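Local coordinates for protein beta-glucosidase (Saccharopolyspora erythraea D, PDB 5M6G) that probably hydrolyses terminal, non-reducing beta-D-glucosyl residues to release beta-D-glucose, as a two-domain glycoside hydrolase of family 3, at residues A[68-71]-A[72-76]; A[295-298]-A[299-303]. All blocks are in the same frame, centred on the assembly; numbering follows the deposited sequence.

Contact 1 of 2, residues A[68-71]-A[72-76]; sequences VQVE and RKAAG
Glu71, the last residue of strand 68-71, bends back over the turn that follows, in the TIM-barrel-type N-terminal domain of this family 3 enzyme. The strand runs parallel to strands 87-90 and 339-341. The Glu71 side chain kinks at its second torsion (chi2 -76°), which folds the carboxylate over the start of the turn. There OE1 accepts the backbone N of Lys73 at 2.9 Å. Lys73 curls at its last two torsions and returns its ammonium to the same oxygen, a salt bridge of 3.1 Å from NZ to Glu71 OE1. The two nitrogens arrive from opposite faces of the carboxylate, so OE1 is clamped above and below its plane. OE2 is held by Ser94 OG and Gly91 N; Ser94 OG also bonds Arg72 NH1 and, weakly, Lys73 NZ. The Glu71 side chain lies about 7 Å from the bound sorbitol. The turn itself closes with Ala74 N hydrogen-bonded to Glu71 O at 2.9 Å, the donor above the carbonyl plane. Val70 sends one methyl to each of two alanines: CG1 lies 4.0 Å from Ala75 CB, and CG2, anti to the backbone N, meets Ala74 CB at 3.8 Å.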
ATOM      1  N   VAL A  68      -6.406  21.689  -3.235  1.00 15.45           N
ATOM      2  CA  VAL A  68      -6.077  21.360  -1.852  1.00 16.55           C
ATOM      3  C   VAL A  68      -6.695  20.011  -1.487  1.00 19.10           C
ATOM      4  O   VAL A  68      -7.884  19.767  -1.745  1.00 11.40           O
ATOM      5  CB  VAL A  68      -6.572  22.463  -0.900  1.00 18.83           C
ATOM      6  CG1 VAL A  68      -6.397  22.025   0.554  1.00 15.64           C
ATOM      7  CG2 VAL A  68      -5.839  23.793  -1.177  1.00 13.42           C
ATOM      8  N   GLN A  69      -5.889  19.129  -0.897  1.00 12.75           N
ATOM      9  CA  GLN A  69      -6.395  17.944  -0.206  1.00 14.90           C
ATOM     10  C   GLN A  69      -5.924  18.040   1.237  1.00 13.80           C
ATOM     11  O   GLN A  69      -4.718  17.965   1.506  1.00 12.26           O
ATOM     12  CB  GLN A  69      -5.920  16.648  -0.860  1.00 11.48           C
ATOM     13  CG  GLN A  69      -6.468  15.388  -0.170  1.00  9.54           C
ATOM     14  CD  GLN A  69      -5.876  14.136  -0.762  1.00 11.96           C
ATOM     15  OE1 GLN A  69      -4.699  13.864  -0.584  1.00 14.56           O
ATOM     16  NE2 GLN A  69      -6.680  13.392  -1.510  1.00 16.88           N
ATOM     17  N   VAL A  70      -6.868  18.227   2.161  1.00 11.59           N
ATOM     18  CA  VAL A  70      -6.548  18.480   3.560  1.00 11.37           C
ATOM     19  C   VAL A  70      -6.915  17.261   4.393  1.00 15.38           C
ATOM     20  O   VAL A  70      -7.930  16.597   4.139  1.00 12.57           O
ATOM     21  CB  VAL A  70      -7.240  19.764   4.082  1.00 12.04           C
ATOM     22  CG1 VAL A  70      -8.783  19.640   4.131  1.00  9.22           C
ATOM     23  CG2 VAL A  70      -6.674  20.151   5.436  1.00 15.99           C
ATOM     24  N   GLU A  71      -6.077  16.963   5.385  1.00 11.45           N
ATOM     25  CA  GLU A  71      -6.327  15.838   6.273  1.00 10.30           C
ATOM     26  C   GLU A  71      -7.478  16.179   7.217  1.00 14.04           C
ATOM     27  O   GLU A  71      -7.567  17.296   7.731  1.00 15.36           O
ATOM     28  CB  GLU A  71      -5.053  15.503   7.054  1.00 13.78           C
ATOM     29  CG  GLU A  71      -4.880  14.029   7.408  1.00 16.88           C
ATOM     30  CD  GLU A  71      -5.760  13.587   8.563  1.00 15.87           C
ATOM     31  OE1 GLU A  71      -5.948  14.378   9.508  1.00 17.27           O
ATOM     32  OE2 GLU A  71      -6.260  12.444   8.521  1.00 15.15           O
ATOM     33  N   ARG A  72      -8.360  15.202   7.442  1.00 13.18           N
ATOM     34  CA  ARG A  72      -9.648  15.480   8.080  1.00 13.01           C
ATOM     35  C   ARG A  72      -9.500  16.098   9.469  1.00 18.20           C
ATOM     36  O   ARG A  72     -10.370  16.864   9.891  1.00 17.17           O
ATOM     37  CB  ARG A  72     -10.472  14.197   8.168  1.00 11.94           C
ATOM     38  CG  ARG A  72      -9.706  13.069   8.865  1.00 15.61           C
ATOM     39  CD  ARG A  72     -10.608  11.885   9.222  1.00 17.33           C
ATOM     40  NE  ARG A  72     -11.522  12.179  10.325  1.00 17.60           N
ATOM     41  CZ  ARG A  72     -11.203  12.037  11.608  1.00 23.06           C
ATOM     42  NH1 ARG A  72      -9.993  11.619  11.940  1.00 16.47           N
ATOM     43  NH2 ARG A  72     -12.092  12.312  12.555  1.00 22.27           N
ATOM     44  N   LYS A  73      -8.426  15.777  10.203  1.00 15.15           N
ATOM     45  CA  LYS A  73      -8.272  16.360  11.535  1.00 14.49           C
ATOM     46  C   LYS A  73      -8.091  17.875  11.486  1.00 16.44           C
ATOM     47  O   LYS A  73      -8.352  18.551  12.490  1.00 19.04           O
ATOM     48  CB  LYS A  73      -7.090  15.722  12.268  1.00 16.39           C
ATOM     49  CG  LYS A  73      -7.334  14.280  12.705  1.00 23.79           C
ATOM     50  CD  LYS A  73      -6.211  13.761  13.614  1.00 24.85           C
ATOM     51  CE  LYS A  73      -4.873  13.727  12.883  1.00 26.91           C
ATOM     52  NZ  LYS A  73      -4.852  12.683  11.811  1.00 23.34           N
ATOM     53  N   ALA A  74      -7.654  18.421  10.353  1.00 16.40           N
ATOM     54  CA  ALA A  74      -7.405  19.854  10.250  1.00 16.26           C
ATOM     55  C   ALA A  74      -8.626  20.657   9.825  1.00 17.76           C
ATOM     56  O   ALA A  74      -8.634  21.880  10.017  1.00 17.80           O
ATOM     57  CB  ALA A  74      -6.268  20.135   9.264  1.00 13.93           C
ATOM     58  N   ALA A  75      -9.645  20.021   9.251  1.00 16.95           N
ATOM     59  CA  ALA A  75     -10.789  20.764   8.731  1.00 17.89           C
ATOM     60  C   ALA A  75     -12.025  19.883   8.751  1.00 17.48           C
ATOM     61  O   ALA A  75     -12.072  18.859   8.065  1.00 16.59           O
ATOM     62  CB  ALA A  75     -10.512  21.261   7.310  1.00 18.65           C
ATOM     63  N   GLY A  76     -13.028  20.285   9.524  1.00 20.23           N
ATOM     64  CA  GLY A  76     -14.306  19.625   9.471  1.00 21.83           C
ATOM     65  C   GLY A  76     -15.072  20.006   8.223  1.00 20.71           C
ATOM     66  O   GLY A  76     -14.626  20.818   7.394  1.00 16.28           O
TER

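Contact 2 of 2, residues A[295-298]-A[299-303]; sequences DVLK and GELGF
Glu300 N-H donates to Asp295 O at 2.8 Å near the end of helix 290-300, and Leu301 N reaches Val296 O at 2.7 Å with the carbonyl pointing almost straight at the nitrogen (174° at the oxygen). Both span five residues, the spacing of a pi-type turn, wider than that of an alpha-helix. Gly302, with positive phi (61°), then ends the helix and turns the chain: Phe303 N is hydrogen-bonded back to Leu297 O at 3.1 Å, a six-residue span, and a weak bond joins Gly302 N to Gly299 O inside the turn. Lys298 O takes a CA-H...O contact from Gly302 CA and a hydrogen bond from a water, which also donates to Phe303 O and so bridges the two carbonyls.

In the parallel-strand architecture of the N-terminal domain, this helix end leads through the short connection into strand 306-308. The apolar contacts lie on its inward side. Leu297 and Phe303 run side by side in the same direction, each with CG anti to its own backbone N. Leu297 CD1 rests on Phe303 CB at 3.7 Å, while Leu297 CG approaches the ring obliquely, 4.1 Å from Phe303 CD2. Ile267 of helix 261-268 and Val274 of strand 273-276 touch both residues. Leu301 brings CD1 to 4.4 Å from Leu297 CD1, a looser contact, and also packs on Ile267 and Arg264.

Charged ends find partners farther off. Lys298 is extended beyond CG, carrying NZ to Asp368 and Asp337 in salt bridges and to Gly335 O, although Arg365 and Arg372 also lie close. Glu300, likewise stretched out, pairs through OE1 with Arg256 NH2.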
ATOM      1  N   ASP A 295       7.561  17.123 -17.806  1.00 14.45           N
ATOM      2  CA  ASP A 295       8.075  16.763 -19.124  1.00 15.30           C
ATOM      3  C   ASP A 295       7.926  15.269 -19.387  1.00 18.62           C
ATOM      4  O   ASP A 295       7.460  14.861 -20.458  1.00 17.94           O
ATOM      5  CB  ASP A 295       9.533  17.201 -19.261  1.00 14.27           C
ATOM      6  CG  ASP A 295       9.684  18.717 -19.288  1.00 18.66           C
ATOM      7  OD1 ASP A 295       8.654  19.425 -19.326  1.00 19.58           O
ATOM      8  OD2 ASP A 295      10.832  19.201 -19.278  1.00 18.95           O
ATOM      9  N   VAL A 296       8.292  14.434 -18.422  1.00 14.87           N
ATOM     10  CA  VAL A 296       8.266  12.993 -18.660  1.00 13.25           C
ATOM     11  C   VAL A 296       6.891  12.399 -18.370  1.00 15.56           C
ATOM     12  O   VAL A 296       6.303  11.732 -19.226  1.00 14.45           O
ATOM     13  CB  VAL A 296       9.387  12.301 -17.856  1.00 14.49           C
ATOM     14  CG1 VAL A 296       9.316  10.782 -18.015  1.00 13.56           C
ATOM     15  CG2 VAL A 296      10.749  12.829 -18.327  1.00 13.46           C
ATOM     16  N   LEU A 297       6.323  12.656 -17.187  1.00 15.07           N
ATOM     17  CA  LEU A 297       5.076  11.986 -16.824  1.00 13.75           C
ATOM     18  C   LEU A 297       3.897  12.516 -17.634  1.00 16.52           C
ATOM     19  O   LEU A 297       3.203  11.755 -18.314  1.00 14.49           O
ATOM     20  CB  LEU A 297       4.810  12.137 -15.328  1.00 15.58           C
ATOM     21  CG  LEU A 297       3.441  11.629 -14.853  1.00 14.07           C
ATOM     22  CD1 LEU A 297       3.293  10.130 -15.086  1.00 14.80           C
ATOM     23  CD2 LEU A 297       3.302  11.953 -13.394  1.00 15.44           C
ATOM     24  N   LYS A 298       3.638  13.822 -17.550  1.00 16.02           N
ATOM     25  CA  LYS A 298       2.517  14.392 -18.291  1.00 16.43           C
ATOM     26  C   LYS A 298       2.808  14.439 -19.785  1.00 18.16           C
ATOM     27  O   LYS A 298       1.918  14.181 -20.604  1.00 17.03           O
ATOM     28  CB  LYS A 298       2.196  15.790 -17.763  1.00 17.67           C
ATOM     29  CG  LYS A 298       1.467  15.788 -16.428  1.00 15.00           C
ATOM     30  CD  LYS A 298       1.051  17.193 -16.026  1.00 16.04           C
ATOM     31  CE  LYS A 298       0.206  17.177 -14.757  1.00 14.38           C
ATOM     32  NZ  LYS A 298      -0.252  18.561 -14.405  1.00 14.30           N
ATOM     33  N   GLY A 299       4.045  14.746 -20.160  1.00 15.39           N
ATOM     34  CA  GLY A 299       4.356  14.958 -21.561  1.00 15.73           C
ATOM     35  C   GLY A 299       4.662  13.667 -22.283  1.00 13.72           C
ATOM     36  O   GLY A 299       3.837  13.154 -23.044  1.00 16.34           O
ATOM     37  N   GLU A 300       5.847  13.115 -22.015  1.00 18.02           N
ATOM     38  CA  GLU A 300       6.313  11.952 -22.761  1.00 17.37           C
ATOM     39  C   GLU A 300       5.406  10.745 -22.548  1.00 20.22           C
ATOM     40  O   GLU A 300       5.055  10.051 -23.509  1.00 16.95           O
ATOM     41  CB  GLU A 300       7.749  11.625 -22.368  1.00 17.62           C
ATOM     42  CG  GLU A 300       8.285  10.424 -23.108  1.00 28.52           C
ATOM     43  CD  GLU A 300       9.633   9.967 -22.599  1.00 28.95           C
ATOM     44  OE1 GLU A 300      10.423  10.819 -22.137  1.00 23.73           O
ATOM     45  OE2 GLU A 300       9.884   8.744 -22.657  1.00 26.20           O
ATOM     46  N   LEU A 301       5.018  10.472 -21.292  1.00 15.16           N
ATOM     47  CA  LEU A 301       4.124   9.358 -21.003  1.00 17.52           C
ATOM     48  C   LEU A 301       2.665   9.705 -21.251  1.00 19.00           C
ATOM     49  O   LEU A 301       1.809   8.813 -21.162  1.00 21.65           O
ATOM     50  CB  LEU A 301       4.291   8.884 -19.549  1.00 14.39           C
ATOM     51  CG  LEU A 301       5.679   8.350 -19.171  1.00 23.50           C
ATOM     52  CD1 LEU A 301       5.688   7.634 -17.816  1.00 18.24           C
ATOM     53  CD2 LEU A 301       6.207   7.445 -20.260  1.00 24.99           C
ATOM     54  N   GLY A 302       2.362  10.970 -21.540  1.00 19.01           N
ATOM     55  CA  GLY A 302       1.000  11.368 -21.867  1.00 17.08           C
ATOM     56  C   GLY A 302      -0.016  11.133 -20.770  1.00 21.86           C
ATOM     57  O   GLY A 302      -1.182  10.853 -21.069  1.00 20.57           O
ATOM     58  N   PHE A 303       0.386  11.241 -19.505  1.00 16.36           N
ATOM     59  CA  PHE A 303      -0.544  11.032 -18.399  1.00 16.58           C
ATOM     60  C   PHE A 303      -1.534  12.191 -18.312  1.00 15.85           C
ATOM     61  O   PHE A 303      -1.129  13.335 -18.082  1.00 15.43           O
ATOM     62  CB  PHE A 303       0.219  10.895 -17.089  1.00 17.55           C
ATOM     63  CG  PHE A 303      -0.674  10.709 -15.895  1.00 14.48           C
ATOM     64  CD1 PHE A 303      -1.537   9.630 -15.836  1.00 14.34           C
ATOM     65  CD2 PHE A 303      -0.627  11.597 -14.827  1.00 13.15           C
ATOM     66  CE1 PHE A 303      -2.378   9.445 -14.727  1.00 11.81           C
ATOM     67  CE2 PHE A 303      -1.451  11.420 -13.717  1.00 12.63           C
ATOM     68  CZ  PHE A 303      -2.328  10.338 -13.667  1.00 10.47           C
TER
HETATM   69  O   HOH W   1      -0.553  15.290 -20.553  1.00 22.33           O

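How the contacts relate
Both are local contacts in one domain, the glycosyl hydrolase family 3 N-terminal domain: contact 1 at the end of a strand, contact 2 at the end of a helix. Contact 1 lies beside the sorbitol pocket, the Glu71 side chain being about 7 Å from Gly92 and about 8 Å from the side chain of Asp129, both sorbitol-binding. Contact 2 lies on the outside of the strands; the Leu297 side chain is about 10 Å from that of Lys231, another sorbitol-binding residue. The centres of contact 1 and contact 2 are about 30 Å apart. The nearest atoms of contact 1 and contact 2 are about 13 Å apart, with no touch. The 68-76 turn leads from a strand towards helix 77-82, whereas 295-303 leads from a helix towards strand 306-308.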